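Local coordinates for leucine-rich repeat protein (Bacteroides thetaiotaomicron, PDB 4ECN) that is of unknown function but, as an extracellular leucine-rich repeat protein carrying two DUF4458 domains, probably binds other proteins, at residues L578-G592 with L600-F614. Sequence-based numbering, arbitrary orientation.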
ATOM      1  N   LEU A 578      11.812  16.286  -0.461  1.00 39.96           N
ATOM      2  CA  LEU A 578      12.978  15.437  -0.617  1.00 39.86           C
ATOM      3  C   LEU A 578      13.127  14.537   0.594  1.00 43.83           C
ATOM      4  O   LEU A 578      13.230  15.036   1.710  1.00 44.42           O
ATOM      5  CB  LEU A 578      14.240  16.266  -0.842  1.00 40.44           C
ATOM      6  CG  LEU A 578      15.517  15.482  -0.985  1.00 45.95           C
ATOM      7  CD1 LEU A 578      15.557  14.739  -2.313  1.00 46.64           C
ATOM      8  CD2 LEU A 578      16.702  16.393  -0.865  1.00 50.01           C
ATOM      9  N   ASP A 579      13.118  13.211   0.357  1.00 39.38           N
ATOM     10  CA  ASP A 579      13.280  12.131   1.320  1.00 38.61           C
ATOM     11  C   ASP A 579      14.540  11.346   0.978  1.00 47.99           C
ATOM     12  O   ASP A 579      14.580  10.700  -0.063  1.00 49.05           O
ATOM     13  CB  ASP A 579      12.035  11.213   1.317  1.00 39.09           C
ATOM     14  CG  ASP A 579      12.279   9.776   1.770  1.00 46.87           C
ATOM     15  OD1 ASP A 579      12.925   9.587   2.803  1.00 49.24           O
ATOM     16  OD2 ASP A 579      11.789   8.842   1.097  1.00 50.53           O
ATOM     17  N   CYS A 580      15.553  11.389   1.852  1.00 47.64           N
ATOM     18  CA  CYS A 580      16.809  10.657   1.734  1.00 49.62           C
ATOM     19  C   CYS A 580      17.085   9.893   2.991  1.00 50.51           C
ATOM     20  O   CYS A 580      18.247   9.658   3.333  1.00 52.13           O
ATOM     21  CB  CYS A 580      17.957  11.597   1.420  1.00 53.12           C
ATOM     22  SG  CYS A 580      18.079  12.013  -0.320  1.00 59.65           S
ATOM     23  N   VAL A 581      16.040   9.488   3.687  1.00 43.29           N
ATOM     24  CA  VAL A 581      16.227   8.752   4.920  1.00 41.53           C
ATOM     25  C   VAL A 581      16.824   7.386   4.597  1.00 46.92           C
ATOM     26  O   VAL A 581      16.634   6.863   3.499  1.00 46.56           O
ATOM     27  CB  VAL A 581      14.930   8.635   5.742  1.00 42.98           C
ATOM     28  CG1 VAL A 581      14.284   9.998   5.898  1.00 42.55           C
ATOM     29  CG2 VAL A 581      13.953   7.643   5.126  1.00 42.43           C
ATOM     30  N   HIS A 582      17.583   6.847   5.552  1.00 43.82           N
ATOM     31  CA  HIS A 582      18.189   5.524   5.527  1.00 43.85           C
ATOM     32  C   HIS A 582      18.960   5.261   4.227  1.00 50.17           C
ATOM     33  O   HIS A 582      18.795   4.228   3.556  1.00 51.54           O
ATOM     34  CB  HIS A 582      17.145   4.436   5.765  1.00 43.92           C
ATOM     35  CG  HIS A 582      16.570   4.520   7.139  1.00 47.03           C
ATOM     36  ND1 HIS A 582      15.430   5.253   7.397  1.00 48.67           N
ATOM     37  CD2 HIS A 582      17.034   4.009   8.301  1.00 49.13           C
ATOM     38  CE1 HIS A 582      15.212   5.141   8.696  1.00 47.91           C
ATOM     39  NE2 HIS A 582      16.157   4.412   9.286  1.00 48.52           N
ATOM     40  N   ASN A 583      19.851   6.191   3.915  1.00 45.05           N
ATOM     41  CA  ASN A 583      20.820   6.014   2.859  1.00 44.60           C
ATOM     42  C   ASN A 583      22.123   5.873   3.593  1.00 50.82           C
ATOM     43  O   ASN A 583      22.104   5.442   4.755  1.00 51.99           O
ATOM     44  CB  ASN A 583      20.770   7.130   1.824  1.00 40.70           C
ATOM     45  CG  ASN A 583      19.658   6.975   0.802  1.00 56.58           C
ATOM     46  OD1 ASN A 583      19.906   6.677  -0.361  1.00 48.97           O
ATOM     47  ND2 ASN A 583      18.409   7.171   1.200  1.00 48.50           N
ATOM     48  N   LYS A 584      23.242   6.226   2.973  1.00 47.74           N
ATOM     49  CA  LYS A 584      24.559   6.178   3.620  1.00 47.52           C
ATOM     50  C   LYS A 584      25.271   7.498   3.284  1.00 51.16           C
ATOM     51  O   LYS A 584      26.504   7.540   3.141  1.00 51.19           O
ATOM     52  CB  LYS A 584      25.365   4.912   3.177  1.00 50.22           C
ATOM     53  CG  LYS A 584      24.898   3.555   3.771  1.00 59.19           C
ATOM     54  CD  LYS A 584      23.754   2.878   3.002  1.00 78.83           C
ATOM     55  CE  LYS A 584      23.232   1.607   3.647  1.00 93.50           C
ATOM     56  NZ  LYS A 584      22.027   1.073   2.940  1.00 99.34           N
ATOM     57  N   VAL A 585      24.454   8.588   3.168  1.00 47.16           N
ATOM     58  CA  VAL A 585      24.889   9.907   2.708  1.00 47.79           C
ATOM     59  C   VAL A 585      25.950  10.468   3.661  1.00 57.68           C
ATOM     60  O   VAL A 585      25.673  10.712   4.834  1.00 58.30           O
ATOM     61  CB  VAL A 585      23.724  10.909   2.497  1.00 48.56           C
ATOM     62  CG1 VAL A 585      24.243  12.274   2.059  1.00 48.26           C
ATOM     63  CG2 VAL A 585      22.741  10.385   1.460  1.00 47.87           C
ATOM     64  N   ARG A 586      27.171  10.663   3.122  1.00 56.28           N
ATOM     65  CA  ARG A 586      28.310  11.234   3.851  1.00 57.01           C
ATOM     66  C   ARG A 586      28.660  12.629   3.293  1.00 63.18           C
ATOM     67  O   ARG A 586      29.433  13.350   3.929  1.00 63.55           O
ATOM     68  CB  ARG A 586      29.558  10.301   3.796  1.00 57.23           C
ATOM     69  CG  ARG A 586      30.132  10.039   2.395  1.00 62.95           C
ATOM     70  CD  ARG A 586      31.457   9.284   2.380  1.00 66.22           C
ATOM     71  NE  ARG A 586      31.443   8.209   1.380  1.00 69.06           N
ATOM     72  CZ  ARG A 586      31.773   8.362   0.104  1.00 83.55           C
ATOM     73  NH1 ARG A 586      32.201   9.536  -0.343  1.00 72.07           N
ATOM     74  NH2 ARG A 586      31.690   7.338  -0.734  1.00 75.93           N
ATOM     75  N   HIS A 587      28.116  12.993   2.098  1.00 60.10           N
ATOM     76  CA  HIS A 587      28.420  14.269   1.450  1.00 60.18           C
ATOM     77  C   HIS A 587      27.196  14.900   0.734  1.00 60.35           C
ATOM     78  O   HIS A 587      26.687  14.342  -0.243  1.00 59.50           O
ATOM     79  CB  HIS A 587      29.559  14.074   0.431  1.00 62.84           C
ATOM     80  CG  HIS A 587      29.917  15.326  -0.313  1.00 67.94           C
ATOM     81  ND1 HIS A 587      30.649  16.346   0.291  1.00 70.42           N
ATOM     82  CD2 HIS A 587      29.601  15.702  -1.576  1.00 70.57           C
ATOM     83  CE1 HIS A 587      30.753  17.299  -0.622  1.00 70.58           C
ATOM     84  NE2 HIS A 587      30.138  16.959  -1.760  1.00 71.10           N
ATOM     85  N   LEU A 588      26.812  16.118   1.174  1.00 54.29           N
ATOM     86  CA  LEU A 588      25.729  16.916   0.581  1.00 52.86           C
ATOM     87  C   LEU A 588      26.232  17.968  -0.404  1.00 59.43           C
ATOM     88  O   LEU A 588      27.321  18.527  -0.235  1.00 61.69           O
ATOM     89  CB  LEU A 588      24.921  17.659   1.663  1.00 51.17           C
ATOM     90  CG  LEU A 588      24.115  16.859   2.669  1.00 53.22           C
ATOM     91  CD1 LEU A 588      23.467  17.777   3.652  1.00 53.21           C
ATOM     92  CD2 LEU A 588      23.063  16.037   2.010  1.00 51.70           C
ATOM     93  N   GLU A 589      25.405  18.280  -1.396  1.00 55.02           N
ATOM     94  CA  GLU A 589      25.647  19.355  -2.359  1.00 55.66           C
ATOM     95  C   GLU A 589      24.447  20.265  -2.291  1.00 58.34           C
ATOM     96  O   GLU A 589      23.348  19.788  -2.028  1.00 57.34           O
ATOM     97  CB  GLU A 589      25.912  18.819  -3.771  1.00 57.92           C
ATOM     98  CG  GLU A 589      27.252  18.116  -3.921  1.00 67.21           C
ATOM     99  CD  GLU A 589      28.423  18.979  -4.339  1.00 81.52           C
ATOM    100  OE1 GLU A 589      28.232  19.873  -5.193  1.00 69.61           O
ATOM    101  OE2 GLU A 589      29.557  18.687  -3.899  1.00 77.72           O
ATOM    102  N   ALA A 590      24.633  21.558  -2.463  1.00 55.61           N
ATOM    103  CA  ALA A 590      23.505  22.472  -2.327  1.00 55.18           C
ATOM    104  C   ALA A 590      22.613  22.506  -3.577  1.00 58.64           C
ATOM    105  O   ALA A 590      23.085  22.250  -4.683  1.00 59.57           O
ATOM    106  CB  ALA A 590      24.016  23.870  -2.040  1.00 56.49           C
ATOM    107  N   PHE A 591      21.316  22.810  -3.366  1.00 53.51           N
ATOM    108  CA  PHE A 591      20.290  23.083  -4.378  1.00 53.08           C
ATOM    109  C   PHE A 591      20.269  24.575  -4.701  1.00 58.21           C
ATOM    110  O   PHE A 591      19.936  24.995  -5.811  1.00 57.36           O
ATOM    111  CB  PHE A 591      18.899  22.642  -3.892  1.00 53.28           C
ATOM    112  CG  PHE A 591      18.686  21.162  -3.794  1.00 53.42           C
ATOM    113  CD1 PHE A 591      18.275  20.430  -4.900  1.00 56.68           C
ATOM    114  CD2 PHE A 591      18.853  20.502  -2.591  1.00 53.81           C
ATOM    115  CE1 PHE A 591      18.088  19.046  -4.815  1.00 56.64           C
ATOM    116  CE2 PHE A 591      18.651  19.123  -2.501  1.00 56.34           C
ATOM    117  CZ  PHE A 591      18.276  18.402  -3.614  1.00 54.52           C
ATOM    118  N   GLY A 592      20.608  25.358  -3.684  1.00 56.09           N
ATOM    119  CA  GLY A 592      20.589  26.806  -3.745  1.00 56.94           C
ATOM    120  C   GLY A 592      19.322  27.306  -3.100  1.00 60.23           C
ATOM    121  O   GLY A 592      18.360  26.549  -2.941  1.00 58.64           O
ATOM    122  N   LEU A 600      11.641  18.239   3.920  1.00 41.78           N
ATOM    123  CA  LEU A 600      13.014  17.768   3.803  1.00 40.68           C
ATOM    124  C   LEU A 600      13.246  16.784   4.916  1.00 43.68           C
ATOM    125  O   LEU A 600      13.048  17.123   6.081  1.00 43.74           O
ATOM    126  CB  LEU A 600      14.018  18.940   3.822  1.00 40.41           C
ATOM    127  CG  LEU A 600      15.498  18.606   3.797  1.00 43.44           C
ATOM    128  CD1 LEU A 600      15.903  17.926   2.498  1.00 43.37           C
ATOM    129  CD2 LEU A 600      16.328  19.845   4.075  1.00 44.15           C
ATOM    130  N   LYS A 601      13.564  15.536   4.544  1.00 39.52           N
ATOM    131  CA  LYS A 601      13.815  14.430   5.462  1.00 38.63           C
ATOM    132  C   LYS A 601      15.177  13.821   5.137  1.00 44.03           C
ATOM    133  O   LYS A 601      15.320  13.110   4.141  1.00 43.66           O
ATOM    134  CB  LYS A 601      12.687  13.380   5.383  1.00 40.08           C
ATOM    135  CG  LYS A 601      11.271  13.858   5.747  1.00 38.93           C
ATOM    136  CD  LYS A 601      11.077  14.184   7.242  1.00 37.82           C
ATOM    137  CE  LYS A 601       9.649  14.606   7.480  1.00 36.71           C
ATOM    138  NZ  LYS A 601       9.347  14.763   8.923  1.00 46.76           N
ATOM    139  N   LEU A 602      16.199  14.169   5.939  1.00 40.76           N
ATOM    140  CA  LEU A 602      17.560  13.676   5.724  1.00 40.13           C
ATOM    141  C   LEU A 602      17.986  12.722   6.846  1.00 43.82           C
ATOM    142  O   LEU A 602      19.154  12.346   6.913  1.00 42.80           O
ATOM    143  CB  LEU A 602      18.541  14.864   5.625  1.00 40.05           C
ATOM    144  CG  LEU A 602      18.403  15.801   4.401  1.00 43.10           C
ATOM    145  CD1 LEU A 602      19.164  17.079   4.613  1.00 42.59           C
ATOM    146  CD2 LEU A 602      18.847  15.132   3.104  1.00 42.31           C
ATOM    147  N   ASP A 603      17.019  12.263   7.676  1.00 40.64           N
ATOM    148  CA  ASP A 603      17.261  11.386   8.824  1.00 40.19           C
ATOM    149  C   ASP A 603      17.951  10.078   8.457  1.00 44.92           C
ATOM    150  O   ASP A 603      17.814   9.589   7.341  1.00 45.76           O
ATOM    151  CB  ASP A 603      15.955  11.052   9.529  1.00 41.48           C
ATOM    152  CG  ASP A 603      15.058  12.246   9.745  1.00 51.13           C
ATOM    153  OD1 ASP A 603      14.327  12.610   8.800  1.00 53.04           O
ATOM    154  OD2 ASP A 603      15.069  12.802  10.867  1.00 52.52           O
ATOM    155  N   TYR A 604      18.695   9.516   9.415  1.00 41.04           N
ATOM    156  CA  TYR A 604      19.424   8.251   9.309  1.00 40.69           C
ATOM    157  C   TYR A 604      20.361   8.224   8.109  1.00 48.74           C
ATOM    158  O   TYR A 604      20.102   7.537   7.124  1.00 50.65           O
ATOM    159  CB  TYR A 604      18.473   7.050   9.252  1.00 40.42           C
ATOM    160  CG  TYR A 604      17.720   6.815  10.545  1.00 39.65           C
ATOM    161  CD1 TYR A 604      16.490   7.429  10.785  1.00 39.57           C
ATOM    162  CD2 TYR A 604      18.237   5.984  11.532  1.00 39.99           C
ATOM    163  CE1 TYR A 604      15.794   7.218  11.975  1.00 37.87           C
ATOM    164  CE2 TYR A 604      17.553   5.771  12.731  1.00 40.80           C
ATOM    165  CZ  TYR A 604      16.328   6.387  12.947  1.00 47.73           C
ATOM    166  OH  TYR A 604      15.639   6.160  14.117  1.00 50.25           O
ATOM    167  N   ASN A 605      21.480   8.955   8.220  1.00 46.81           N
ATOM    168  CA  ASN A 605      22.579   8.997   7.247  1.00 47.21           C
ATOM    169  C   ASN A 605      23.903   9.225   8.020  1.00 52.91           C
ATOM    170  O   ASN A 605      23.985   8.875   9.199  1.00 52.74           O
ATOM    171  CB  ASN A 605      22.334  10.064   6.178  1.00 43.93           C
ATOM    172  CG  ASN A 605      21.294   9.704   5.151  1.00 52.28           C
ATOM    173  OD1 ASN A 605      21.525   8.887   4.265  1.00 46.78           O
ATOM    174  ND2 ASN A 605      20.184  10.410   5.154  1.00 39.40           N
ATOM    175  N   GLN A 606      24.916   9.819   7.382  1.00 50.86           N
ATOM    176  CA  GLN A 606      26.208  10.094   8.011  1.00 51.77           C
ATOM    177  C   GLN A 606      26.690  11.503   7.611  1.00 55.67           C
ATOM    178  O   GLN A 606      27.856  11.700   7.261  1.00 57.87           O
ATOM    179  CB  GLN A 606      27.225   9.005   7.616  1.00 54.15           C
ATOM    180  CG  GLN A 606      27.089   7.728   8.443  1.00 67.76           C
ATOM    181  CD  GLN A 606      27.150   6.493   7.592  1.00 85.46           C
ATOM    182  OE1 GLN A 606      28.111   6.262   6.822  1.00 72.62           O
ATOM    183  NE2 GLN A 606      26.124   5.655   7.745  1.00 82.18           N
ATOM    184  N   ILE A 607      25.780  12.473   7.663  1.00 49.58           N
ATOM    185  CA  ILE A 607      26.043  13.863   7.296  1.00 49.27           C
ATOM    186  C   ILE A 607      26.681  14.552   8.499  1.00 55.16           C
ATOM    187  O   ILE A 607      26.171  14.416   9.611  1.00 55.15           O
ATOM    188  CB  ILE A 607      24.718  14.532   6.820  1.00 50.69           C
ATOM    189  CG1 ILE A 607      24.166  13.780   5.577  1.00 51.00           C
ATOM    190  CG2 ILE A 607      24.898  16.027   6.550  1.00 49.00           C
ATOM    191  CD1 ILE A 607      22.647  13.742   5.414  1.00 58.69           C
ATOM    192  N   GLU A 608      27.822  15.243   8.277  1.00 52.85           N
ATOM    193  CA  GLU A 608      28.601  15.950   9.309  1.00 52.75           C
ATOM    194  C   GLU A 608      28.285  17.435   9.324  1.00 56.76           C
ATOM    195  O   GLU A 608      28.334  18.067  10.391  1.00 56.39           O
ATOM    196  CB  GLU A 608      30.117  15.767   9.087  1.00 55.30           C
ATOM    197  CG  GLU A 608      30.624  14.330   9.051  1.00 67.74           C
ATOM    198  CD  GLU A 608      32.117  14.192   8.814  1.00 92.58           C
ATOM    199  OE1 GLU A 608      32.902  14.754   9.613  1.00 86.67           O
ATOM    200  OE2 GLU A 608      32.500  13.508   7.837  1.00 90.42           O
ATOM    201  N   GLU A 609      28.030  18.003   8.122  1.00 53.75           N
ATOM    202  CA  GLU A 609      27.684  19.413   7.908  1.00 54.03           C
ATOM    203  C   GLU A 609      26.698  19.578   6.763  1.00 56.76           C
ATOM    204  O   GLU A 609      26.799  18.874   5.749  1.00 57.81           O
ATOM    205  CB  GLU A 609      28.931  20.283   7.628  1.00 56.75           C
ATOM    206  CG  GLU A 609      29.735  20.619   8.878  1.00 72.02           C
ATOM    207  CD  GLU A 609      30.556  21.891   8.808  1.00 96.59           C
ATOM    208  OE1 GLU A 609      29.956  22.989   8.881  1.00 90.76           O
ATOM    209  OE2 GLU A 609      31.804  21.788   8.762  1.00 89.58           O
ATOM    210  N   ILE A 610      25.765  20.538   6.912  1.00 50.58           N
ATOM    211  CA  ILE A 610      24.768  20.892   5.885  1.00 49.05           C
ATOM    212  C   ILE A 610      25.215  22.235   5.253  1.00 54.51           C
ATOM    213  O   ILE A 610      25.482  23.171   6.010  1.00 55.27           O
ATOM    214  CB  ILE A 610      23.340  20.941   6.500  1.00 49.73           C
ATOM    215  CG1 ILE A 610      22.943  19.564   7.039  1.00 48.77           C
ATOM    216  CG2 ILE A 610      22.318  21.431   5.501  1.00 49.50           C
ATOM    217  CD1 ILE A 610      21.841  19.562   7.995  1.00 53.69           C
ATOM    218  N   PRO A 611      25.366  22.340   3.907  1.00 51.35           N
ATOM    219  CA  PRO A 611      25.816  23.620   3.296  1.00 52.74           C
ATOM    220  C   PRO A 611      24.901  24.805   3.644  1.00 60.42           C
ATOM    221  O   PRO A 611      23.680  24.633   3.626  1.00 59.92           O
ATOM    222  CB  PRO A 611      25.767  23.331   1.796  1.00 54.58           C
ATOM    223  CG  PRO A 611      25.821  21.852   1.691  1.00 58.22           C
ATOM    224  CD  PRO A 611      25.110  21.315   2.878  1.00 52.57           C
ATOM    225  N   GLU A 612      25.484  26.006   3.973  1.00 59.50           N
ATOM    226  CA  GLU A 612      24.750  27.229   4.406  1.00 59.46           C
ATOM    227  C   GLU A 612      23.729  27.675   3.308  1.00 64.27           C
ATOM    228  O   GLU A 612      22.766  28.399   3.610  1.00 64.72           O
ATOM    229  CB  GLU A 612      25.737  28.375   4.767  1.00 61.51           C
ATOM    230  CG  GLU A 612      25.194  29.428   5.745  1.00 72.87           C
ATOM    231  CD  GLU A 612      26.157  30.118   6.718  1.00 94.49           C
ATOM    232  OE1 GLU A 612      27.137  29.472   7.163  1.00 77.16           O
ATOM    233  OE2 GLU A 612      25.862  31.267   7.128  1.00 84.52           O
ATOM    234  N   ASP A 613      23.905  27.154   2.069  1.00 60.00           N
ATOM    235  CA  ASP A 613      23.074  27.386   0.885  1.00 59.28           C
ATOM    236  C   ASP A 613      22.389  26.079   0.404  1.00 60.63           C
ATOM    237  O   ASP A 613      21.981  26.019  -0.763  1.00 60.36           O
ATOM    238  CB  ASP A 613      23.955  27.974  -0.250  1.00 62.61           C
ATOM    239  CG  ASP A 613      25.172  27.143  -0.693  1.00 74.10           C
ATOM    240  OD1 ASP A 613      25.584  26.232   0.063  1.00 74.79           O
ATOM    241  OD2 ASP A 613      25.749  27.451  -1.770  1.00 79.86           O
ATOM    242  N   PHE A 614      22.249  25.040   1.294  1.00 54.61           N
ATOM    243  CA  PHE A 614      21.661  23.741   0.939  1.00 53.29           C
ATOM    244  C   PHE A 614      20.376  23.938   0.164  1.00 55.77           C
ATOM    245  O   PHE A 614      20.243  23.406  -0.935  1.00 54.58           O
ATOM    246  CB  PHE A 614      21.414  22.837   2.161  1.00 54.50           C
ATOM    247  CG  PHE A 614      20.884  21.468   1.769  1.00 56.47           C
ATOM    248  CD1 PHE A 614      21.701  20.544   1.116  1.00 60.24           C
ATOM    249  CD2 PHE A 614      19.560  21.116   2.020  1.00 58.07           C
ATOM    250  CE1 PHE A 614      21.199  19.299   0.714  1.00 60.72           C
ATOM    251  CE2 PHE A 614      19.063  19.865   1.624  1.00 60.54           C
ATOM    252  CZ  PHE A 614      19.886  18.966   0.976  1.00 59.01           C
TER
HETATM  253  O   HOH W   1      23.291   5.418   7.856  1.00 49.59           O
HETATM  254  O   HOH W   2      28.443  18.061   3.147  1.00 37.71           O
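N605 reaches back to the preceding leucine-rich repeat turn and grips its backbone with both ends of the side-chain amide. Its ND2 lies 2.8 Å from C580 O, in a nearly straight bond that approaches from above the carbonyl plane, and also donates to L602 O in its own turn; its OD1 takes the N-H of V585 at 3.1 Å. This is the consensus asparagine of a leucine-rich repeat, whose amide links consecutive turns; it is buried, both ND2 partners in the amide plane. Just before it the strands pair in parallel, K601 N donating to L578 O and C580 N to K601 O.

Deeper in the turn the packing is tight and mostly apolar. L588 turns its CD1 branch to I607 CG2 (3.7 Å) and I610, while CD2 meets F614 CE1. With its CG anti to the backbone N (chi1 -177°), F614 brings its ring back toward L588 and F591, where the F591 edge meets its face, planes at 83°. F591 N bonds to F614 O (2.7 Å).

The solvent side is different: the partly exposed H582 and exposed Y604 stack offset, centroids 4.2 Å apart, and a water weakly links N583 O with Q606 NE2.

Strand 552-554 flanks L578 and D579, helix 530-542 packs W537 on L578 and F591, and on the other side N629 and H628 carry the N605 and Y604 rows onward.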